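PDB 6NSI: manganese-binding protein from Chlamydia trachomatis, which binds ferrous iron, manganese or nickel, with a preference for iron, and delivers the metal to an ABC-transporter permease for import into the cytoplasm. Local coordinates for residues M212-V215 and E216-A220; G31-P35 and H36-M40; R17-G20 and D21-N25. All coordinates share one frame; numbering follows the deposited sequence.

Contact 1: M212-V215 and E216-A220; sequences MRVV and EYISA. With NA (sodium ion), chain C.
Met-212 and Glu-216, one helical turn apart, meet twice, once through the backbone and once through their side chains. The backbone bond, from Glu-216 N to Met-212 O at 2.9 Å, is close to straight, with an N-H...O angle of 166°. On the helix surface, Met-212 SD lies 3.2 Å from Glu-216 OE1. Met-212 sends CG anti to its own nitrogen (chi1 -179°) and then bends twice, turning the sulfur toward the carboxylate; the pair is a close contact, with no hydrogen bond between sulfur and carboxylate. The example shows how a helix settles its polar backbone turn by turn. The i to i+4 pattern of helix 208-221 continues as Tyr-217 N, Ile-218 N and Ser-219 N donate to the carbonyls of Arg-213, Val-214 and Val-215, and Ala-220 N then uses Glu-216 O. On the inward side Val-214 CG1 packs 4.1 Å from Ile-218 CD1, and both residues rest on Ile-240 of helix 235-242. Polar ends on this stretch find partners elsewhere: Arg-213 pairs with Asp-210 through NH2 and gives NH1 to Ser-196 O, while Tyr-217 OH bonds to Ser-192 O. Near the C-terminal end, where carbonyls of the last turn lack later N-H groups of the helix, a cation takes over. Ser-219 O binds the sodium ion at 2.3 Å, with Asp-222 as a further protein ligand. Water 1 sits 2.5 Å from the sodium NA atom and 3.0 Å from Ala-220 O, bridging the metal to the neighbouring carbonyl.

Contact 2: G31-P35 and H36-M40; sequences GAIDP and HSYEM. With FE (Fe (III) ion), chain B.
Asp-34 reaches across to His-36 with OD1 of its carboxylate at the edge of the imidazole; the side chains cross at about a right angle, while the carboxylate plane is turned 34° from the imidazole. The touching atoms are Asp-34 OD1 and His-36 CD2, 3.1 Å apart, with the oxygen in the plane of the ring. Asp-34 places its carboxylate there by setting CG anti to its own nitrogen (chi1 168°), which swings the group over the chain that follows. The same oxygen takes the N-H of His-36, N to OD1 3.1 Å, from well above the carboxylate plane (66°). An aspartate accepting from the amide two residues on is an Asx turn, here overlapping a type I beta turn closed by Tyr-38 N to Pro-35 O at 3.2 Å. The overlapping turns probably help to hold the histidine toward the metal site of this solute-binding protein: His-36 NE2 coordinates the iron(III) ion at 2.1 Å, and His-102, His-168 and Asp-260 complete the set of protein ligands. The oxygen beside CD2 probably helps to fix the rotation of the ring, making Asp-34 a second-shell neighbour of the metal. The other oxygen of the carboxylate is gripped by Ser-37, whose hydroxyl donates from OG to Asp-34 OD2 at 2.6 Å, with a weak bond from Ser-37 N beside it. Water 2 donates to both Ser-37 OG and Asp-34 O, linking the serine hydroxyl to the backbone carbonyl. Ile-33 CG2 comes to the edge of the Tyr-38 ring, 4.2 Å from CD1, while Tyr-38 OH bonds to Asp-44.

Contact 3: R17-G20 and D21-N25; sequences RITG and DRVKN
Thr-19 faces both Val-23 and Asn-25 at the point where the beta-alpha-beta unit of strand 3-6, helix 9-19 and strand 24-27 passes from its helix into its second strand. Asn-25 donates from ND2 to Thr-19 OG1 at 3.0 Å with an angle of 155°, and the hydroxyl oxygen lies in the plane of the amide. The threonine torsion (chi1 61°) sets OG1 between the nitrogen and the carbonyl carbon, where it also makes a weak hydrogen bond to Val-15 O, one turn back in the helix. Val-23 CG1 is wedged beside the same hydroxyl, and its 3.4 Å approach to Thr-19 CB is tighter than usual van der Waals contact. Around this shell, Phe-132 and Leu-121 of two other helices meet Thr-19, Val-4 of the adjacent strand backs Val-23 and Asn-25, and Asn-25 also rests against Cys-12, Val-15 and Ser-16. What turns the chain is Gly-20, whose positive phi (50°) ends the helix and, with Asp-21, forms a turn close to type II'. It is closed by a weak bond from Arg-22 N to Thr-19 O at 3.4 Å.

Overall arrangement
Along the chain the order is contact 3, contact 2, contact 1, and none touches another. Contact 3 leads from helix 9-19 into strand 24-27, an outermost strand of the four-stranded parallel sheet, and includes the start of that strand; contact 2 lies in the loop running from it to helix 44-50. Their centres are about 24 Å apart. Contact 1, on helix 208-221, is about 30 Å from contact 2 and 47 Å from contact 3, centre to centre, with contacts 1 and 3 on opposite sides of the chain's centre. Contact 2, nearest the middle of the chain, contributes one of the four iron-binding residues, while the sodium bound at contact 1 lies at a separate, peripheral site.

Contact 1: M212-V215 and E216-A220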
loop_
_atom_site.group_PDB
_atom_site.type_symbol
_atom_site.label_atom_id
_atom_site.label_comp_id
_atom_site.label_asym_id
_atom_site.label_seq_id
_atom_site.Cartn_x
_atom_site.Cartn_y
_atom_site.Cartn_z
ATOM N N MET A 212 -13.415 15.193 15.037
ATOM C CA MET A 212 -12.958 16.484 15.531
ATOM C C MET A 212 -11.466 16.651 15.317
ATOM O O MET A 212 -11.005 17.724 14.905
ATOM C CB MET A 212 -13.291 16.629 17.010
ATOM C CG MET A 212 -12.838 17.989 17.576
ATOM S SD MET A 212 -11.233 17.905 18.431
ATOM C CE MET A 212 -11.617 16.641 19.676
ATOM N N ARG A 213 -10.698 15.601 15.615
ATOM C CA ARG A 213 -9.260 15.608 15.381
ATOM C C ARG A 213 -8.932 16.017 13.941
ATOM O O ARG A 213 -8.114 16.916 13.706
ATOM C CB ARG A 213 -8.714 14.217 15.706
ATOM C CG ARG A 213 -7.242 14.021 15.496
ATOM C CD ARG A 213 -6.815 12.702 16.145
ATOM N NE ARG A 213 -7.645 11.563 15.718
ATOM C CZ ARG A 213 -7.464 10.888 14.580
ATOM N NH1 ARG A 213 -6.507 11.247 13.733
ATOM N NH2 ARG A 213 -8.254 9.869 14.266
ATOM N N VAL A 214 -9.599 15.396 12.962
ATOM C CA VAL A 214 -9.296 15.686 11.555
ATOM C C VAL A 214 -9.794 17.081 11.161
ATOM O O VAL A 214 -9.128 17.805 10.397
ATOM C CB VAL A 214 -9.876 14.580 10.648
ATOM C CG1 VAL A 214 -9.564 14.855 9.177
ATOM C CG2 VAL A 214 -9.313 13.239 11.036
ATOM N N VAL A 215 -10.953 17.495 11.691
ATOM C CA VAL A 215 -11.467 18.841 11.412
ATOM C C VAL A 215 -10.489 19.912 11.900
ATOM O O VAL A 215 -10.191 20.885 11.190
ATOM C CB VAL A 215 -12.868 19.007 12.038
ATOM C CG1 VAL A 215 -13.282 20.486 12.115
ATOM C CG2 VAL A 215 -13.895 18.201 11.242
ATOM N N GLU A 216 -9.962 19.749 13.115
ATOM C CA GLU A 216 -9.014 20.737 13.628
ATOM C C GLU A 216 -7.709 20.717 12.834
ATOM O O GLU A 216 -7.102 21.773 12.587
ATOM C CB GLU A 216 -8.759 20.487 15.113
ATOM C CG GLU A 216 -9.995 20.715 16.000
ATOM C CD GLU A 216 -9.660 20.763 17.488
ATOM O OE1 GLU A 216 -8.801 19.985 17.953
ATOM O OE2 GLU A 216 -10.264 21.574 18.203
ATOM N N TYR A 217 -7.259 19.528 12.430
ATOM C CA TYR A 217 -6.085 19.431 11.563
ATOM C C TYR A 217 -6.315 20.157 10.246
ATOM O O TYR A 217 -5.428 20.872 9.765
ATOM C CB TYR A 217 -5.757 17.962 11.316
ATOM C CG TYR A 217 -4.594 17.645 10.388
ATOM C CD1 TYR A 217 -4.768 17.630 9.004
ATOM C CD2 TYR A 217 -3.353 17.270 10.896
ATOM C CE1 TYR A 217 -3.713 17.274 8.138
ATOM C CE2 TYR A 217 -2.285 16.922 10.037
ATOM C CZ TYR A 217 -2.481 16.929 8.664
ATOM O OH TYR A 217 -1.451 16.569 7.786
ATOM N N ILE A 218 -7.490 19.970 9.639
ATOM C CA ILE A 218 -7.791 20.631 8.366
ATOM C C ILE A 218 -7.726 22.149 8.531
ATOM O O ILE A 218 -7.138 22.858 7.707
ATOM C CB ILE A 218 -9.168 20.170 7.846
ATOM C CG1 ILE A 218 -9.064 18.815 7.156
ATOM C CG2 ILE A 218 -9.802 21.212 6.918
ATOM C CD1 ILE A 218 -10.434 18.191 6.936
ATOM N N SER A 219 -8.290 22.666 9.615
ATOM C CA SER A 219 -8.290 24.109 9.798
ATOM C C SER A 219 -6.919 24.625 10.242
ATOM O O SER A 219 -6.520 25.726 9.845
ATOM C CB SER A 219 -9.397 24.509 10.782
ATOM O OG SER A 219 -8.940 24.444 12.111
ATOM N N ALA A 220 -6.165 23.839 11.015
ATOM C CA ALA A 220 -4.836 24.280 11.425
ATOM C C ALA A 220 -3.896 24.360 10.232
ATOM O O ALA A 220 -3.100 25.297 10.130
ATOM C CB ALA A 220 -4.259 23.343 12.490
HETATM NA NA NA C . -6.837 27.900 9.151
HETATM O O HOH W 1 -4.397 27.976 9.755
#

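Contact 2: G31-P35 and H36-M40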
loop_
_atom_site.group_PDB
_atom_site.type_symbol
_atom_site.label_atom_id
_atom_site.label_comp_id
_atom_site.label_asym_id
_atom_site.label_seq_id
_atom_site.Cartn_x
_atom_site.Cartn_y
_atom_site.Cartn_z
ATOM N N GLY A 31 -10.566 -7.103 -5.729
ATOM C CA GLY A 31 -11.823 -6.381 -5.816
ATOM C C GLY A 31 -12.022 -5.378 -4.694
ATOM O O GLY A 31 -11.082 -4.805 -4.142
ATOM N N ALA A 32 -13.281 -5.203 -4.334
ATOM C CA ALA A 32 -13.669 -4.186 -3.375
ATOM C C ALA A 32 -13.594 -4.651 -1.920
ATOM O O ALA A 32 -14.285 -4.079 -1.067
ATOM C CB ALA A 32 -15.083 -3.698 -3.686
ATOM N N ILE A 33 -12.788 -5.665 -1.602
ATOM C CA ILE A 33 -12.825 -6.249 -0.263
ATOM C C ILE A 33 -11.643 -5.754 0.567
ATOM O O ILE A 33 -10.524 -5.587 0.068
ATOM C CB ILE A 33 -12.886 -7.796 -0.282
ATOM C CG1 ILE A 33 -14.051 -8.276 -1.157
ATOM C CG2 ILE A 33 -13.043 -8.337 1.161
ATOM C CD1 ILE A 33 -13.721 -8.725 -2.528
ATOM N N ASP A 34 -11.920 -5.497 1.845
ATOM C CA ASP A 34 -10.939 -5.110 2.851
ATOM C C ASP A 34 -9.976 -6.259 3.122
ATOM O O ASP A 34 -10.384 -7.264 3.721
ATOM C CB ASP A 34 -11.649 -4.699 4.136
ATOM C CG ASP A 34 -10.697 -4.562 5.306
ATOM O OD1 ASP A 34 -9.571 -4.077 5.072
ATOM O OD2 ASP A 34 -11.077 -4.915 6.451
ATOM N N PRO A 35 -8.703 -6.149 2.741
ATOM C CA PRO A 35 -7.764 -7.247 3.009
ATOM C C PRO A 35 -7.482 -7.429 4.483
ATOM O O PRO A 35 -7.197 -8.557 4.906
ATOM C CB PRO A 35 -6.499 -6.820 2.247
ATOM C CG PRO A 35 -6.567 -5.295 2.277
ATOM C CD PRO A 35 -8.037 -4.954 2.190
ATOM N N HIS A 36 -7.547 -6.352 5.274
ATOM C CA HIS A 36 -7.216 -6.431 6.696
ATOM C C HIS A 36 -8.048 -7.489 7.408
ATOM O O HIS A 36 -7.551 -8.188 8.297
ATOM C CB HIS A 36 -7.452 -5.080 7.373
ATOM C CG HIS A 36 -6.554 -3.987 6.887
ATOM N ND1 HIS A 36 -5.314 -3.747 7.434
ATOM C CD2 HIS A 36 -6.727 -3.053 5.921
ATOM C CE1 HIS A 36 -4.755 -2.717 6.822
ATOM N NE2 HIS A 36 -5.590 -2.281 5.897
ATOM N N SER A 37 -9.327 -7.595 7.054
ATOM C CA SER A 37 -10.255 -8.463 7.761
ATOM C C SER A 37 -10.724 -9.617 6.891
ATOM O O SER A 37 -11.757 -10.233 7.187
ATOM C CB SER A 37 -11.450 -7.659 8.264
ATOM O OG SER A 37 -12.212 -7.196 7.164
ATOM N N TYR A 38 -9.985 -9.919 5.824
ATOM C CA TYR A 38 -10.376 -10.995 4.934
ATOM C C TYR A 38 -10.409 -12.305 5.700
ATOM O O TYR A 38 -9.461 -12.648 6.408
ATOM C CB TYR A 38 -9.407 -11.107 3.765
ATOM C CG TYR A 38 -9.817 -12.132 2.733
ATOM C CD1 TYR A 38 -10.798 -11.847 1.801
ATOM C CD2 TYR A 38 -9.222 -13.385 2.692
ATOM C CE1 TYR A 38 -11.166 -12.767 0.849
ATOM C CE2 TYR A 38 -9.587 -14.315 1.745
ATOM C CZ TYR A 38 -10.568 -14.005 0.830
ATOM O OH TYR A 38 -10.942 -14.928 -0.126
ATOM N N GLU A 39 -11.513 -13.022 5.580
ATOM C CA GLU A 39 -11.605 -14.376 6.096
ATOM C C GLU A 39 -11.677 -15.314 4.903
ATOM O O GLU A 39 -12.306 -14.991 3.890
ATOM C CB GLU A 39 -12.819 -14.554 7.022
ATOM C CG GLU A 39 -12.828 -13.615 8.242
ATOM C CD GLU A 39 -12.149 -14.214 9.489
ATOM O OE1 GLU A 39 -12.132 -13.531 10.548
ATOM O OE2 GLU A 39 -11.637 -15.358 9.416
ATOM N N MET A 40 -10.998 -16.452 5.003
ATOM C CA MET A 40 -10.953 -17.351 3.861
ATOM C C MET A 40 -12.354 -17.811 3.491
ATOM O O MET A 40 -13.193 -18.071 4.358
ATOM C CB MET A 40 -10.053 -18.547 4.155
ATOM C CG MET A 40 -8.583 -18.165 4.204
ATOM S SD MET A 40 -7.619 -19.365 5.113
ATOM C CE MET A 40 -7.867 -20.797 4.057
HETATM FE FE FE B . -5.296 -0.513 4.887
HETATM O O HOH W 2 -12.627 -8.356 4.678
#

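Contact 3: R17-G20 and D21-N25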
loop_
_atom_site.group_PDB
_atom_site.type_symbol
_atom_site.label_atom_id
_atom_site.label_comp_id
_atom_site.label_asym_id
_atom_site.label_seq_id
_atom_site.Cartn_x
_atom_site.Cartn_y
_atom_site.Cartn_z
ATOM N N ARG A 17 4.845 -10.620 -13.100
ATOM C CA ARG A 17 5.812 -10.006 -14.004
ATOM C C ARG A 17 7.149 -10.733 -13.965
ATOM O O ARG A 17 7.829 -10.830 -14.991
ATOM C CB ARG A 17 6.007 -8.521 -13.659
ATOM C CG ARG A 17 5.007 -7.553 -14.315
ATOM C CD ARG A 17 5.381 -7.253 -15.771
ATOM N NE ARG A 17 6.167 -6.025 -15.951
ATOM C CZ ARG A 17 7.455 -5.993 -16.300
ATOM N NH1 ARG A 17 8.132 -7.123 -16.493
ATOM N NH2 ARG A 17 8.078 -4.827 -16.450
ATOM N N ILE A 18 7.545 -11.241 -12.798
ATOM C CA ILE A 18 8.781 -12.012 -12.719
ATOM C C ILE A 18 8.633 -13.342 -13.442
ATOM O O ILE A 18 9.542 -13.771 -14.156
ATOM C CB ILE A 18 9.198 -12.224 -11.255
ATOM C CG1 ILE A 18 9.571 -10.896 -10.606
ATOM C CG2 ILE A 18 10.363 -13.218 -11.171
ATOM C CD1 ILE A 18 9.675 -10.989 -9.103
ATOM N N THR A 19 7.493 -14.021 -13.270
ATOM C CA THR A 19 7.351 -15.374 -13.805
ATOM C C THR A 19 6.874 -15.412 -15.248
ATOM O O THR A 19 7.210 -16.359 -15.969
ATOM C CB THR A 19 6.385 -16.215 -12.955
ATOM O OG1 THR A 19 5.075 -15.627 -12.948
ATOM C CG2 THR A 19 6.895 -16.374 -11.530
ATOM N N GLY A 20 6.108 -14.414 -15.685
ATOM C CA GLY A 20 5.462 -14.495 -16.982
ATOM C C GLY A 20 4.707 -15.797 -17.181
ATOM O O GLY A 20 4.013 -16.291 -16.287
ATOM N N ASP A 21 4.763 -16.352 -18.376
ATOM C CA ASP A 21 3.979 -17.563 -18.734
ATOM C C ASP A 21 4.399 -18.844 -18.005
ATOM O O ASP A 21 3.566 -19.734 -17.964
ATOM C CB ASP A 21 4.202 -17.905 -20.209
ATOM C CG ASP A 21 3.055 -17.533 -21.120
ATOM O OD1 ASP A 21 2.320 -16.615 -20.773
ATOM O OD2 ASP A 21 2.923 -18.160 -22.179
ATOM N N ARG A 22 5.592 -18.938 -17.425
ATOM C CA ARG A 22 6.053 -20.237 -16.943
ATOM C C ARG A 22 5.330 -20.735 -15.690
ATOM O O ARG A 22 5.683 -21.816 -15.200
ATOM C CB ARG A 22 7.564 -20.181 -16.701
ATOM C CG ARG A 22 8.386 -20.110 -17.987
ATOM C CD ARG A 22 9.069 -21.437 -18.292
ATOM N NE ARG A 22 10.178 -21.329 -19.246
ATOM C CZ ARG A 22 11.310 -20.658 -19.022
ATOM N NH1 ARG A 22 11.498 -20.016 -17.872
ATOM N NH2 ARG A 22 12.256 -20.616 -19.953
ATOM N N VAL A 23 4.330 -20.016 -15.172
ATOM C CA VAL A 23 3.573 -20.447 -14.001
ATOM C C VAL A 23 2.192 -19.805 -14.050
ATOM O O VAL A 23 1.967 -18.813 -14.753
ATOM C CB VAL A 23 4.278 -20.080 -12.671
ATOM C CG1 VAL A 23 4.032 -18.620 -12.315
ATOM C CG2 VAL A 23 3.808 -20.964 -11.545
ATOM N N LYS A 24 1.254 -20.381 -13.296
ATOM C CA LYS A 24 -0.072 -19.801 -13.123
ATOM C C LYS A 24 -0.154 -19.114 -11.770
ATOM O O LYS A 24 0.006 -19.756 -10.726
ATOM C CB LYS A 24 -1.160 -20.862 -13.273
ATOM C CG LYS A 24 -1.043 -21.591 -14.599
ATOM C CD LYS A 24 -1.761 -22.919 -14.636
ATOM C CE LYS A 24 -1.812 -23.431 -16.064
ATOM N NZ LYS A 24 -0.621 -24.271 -16.412
ATOM N N ASN A 25 -0.398 -17.811 -11.793
ATOM C CA ASN A 25 -0.474 -17.014 -10.584
ATOM C C ASN A 25 -1.931 -16.865 -10.197
ATOM O O ASN A 25 -2.765 -16.510 -11.036
ATOM C CB ASN A 25 0.164 -15.641 -10.796
ATOM C CG ASN A 25 1.671 -15.702 -10.788
ATOM O OD1 ASN A 25 2.276 -15.916 -9.741
ATOM N ND2 ASN A 25 2.287 -15.548 -11.965
#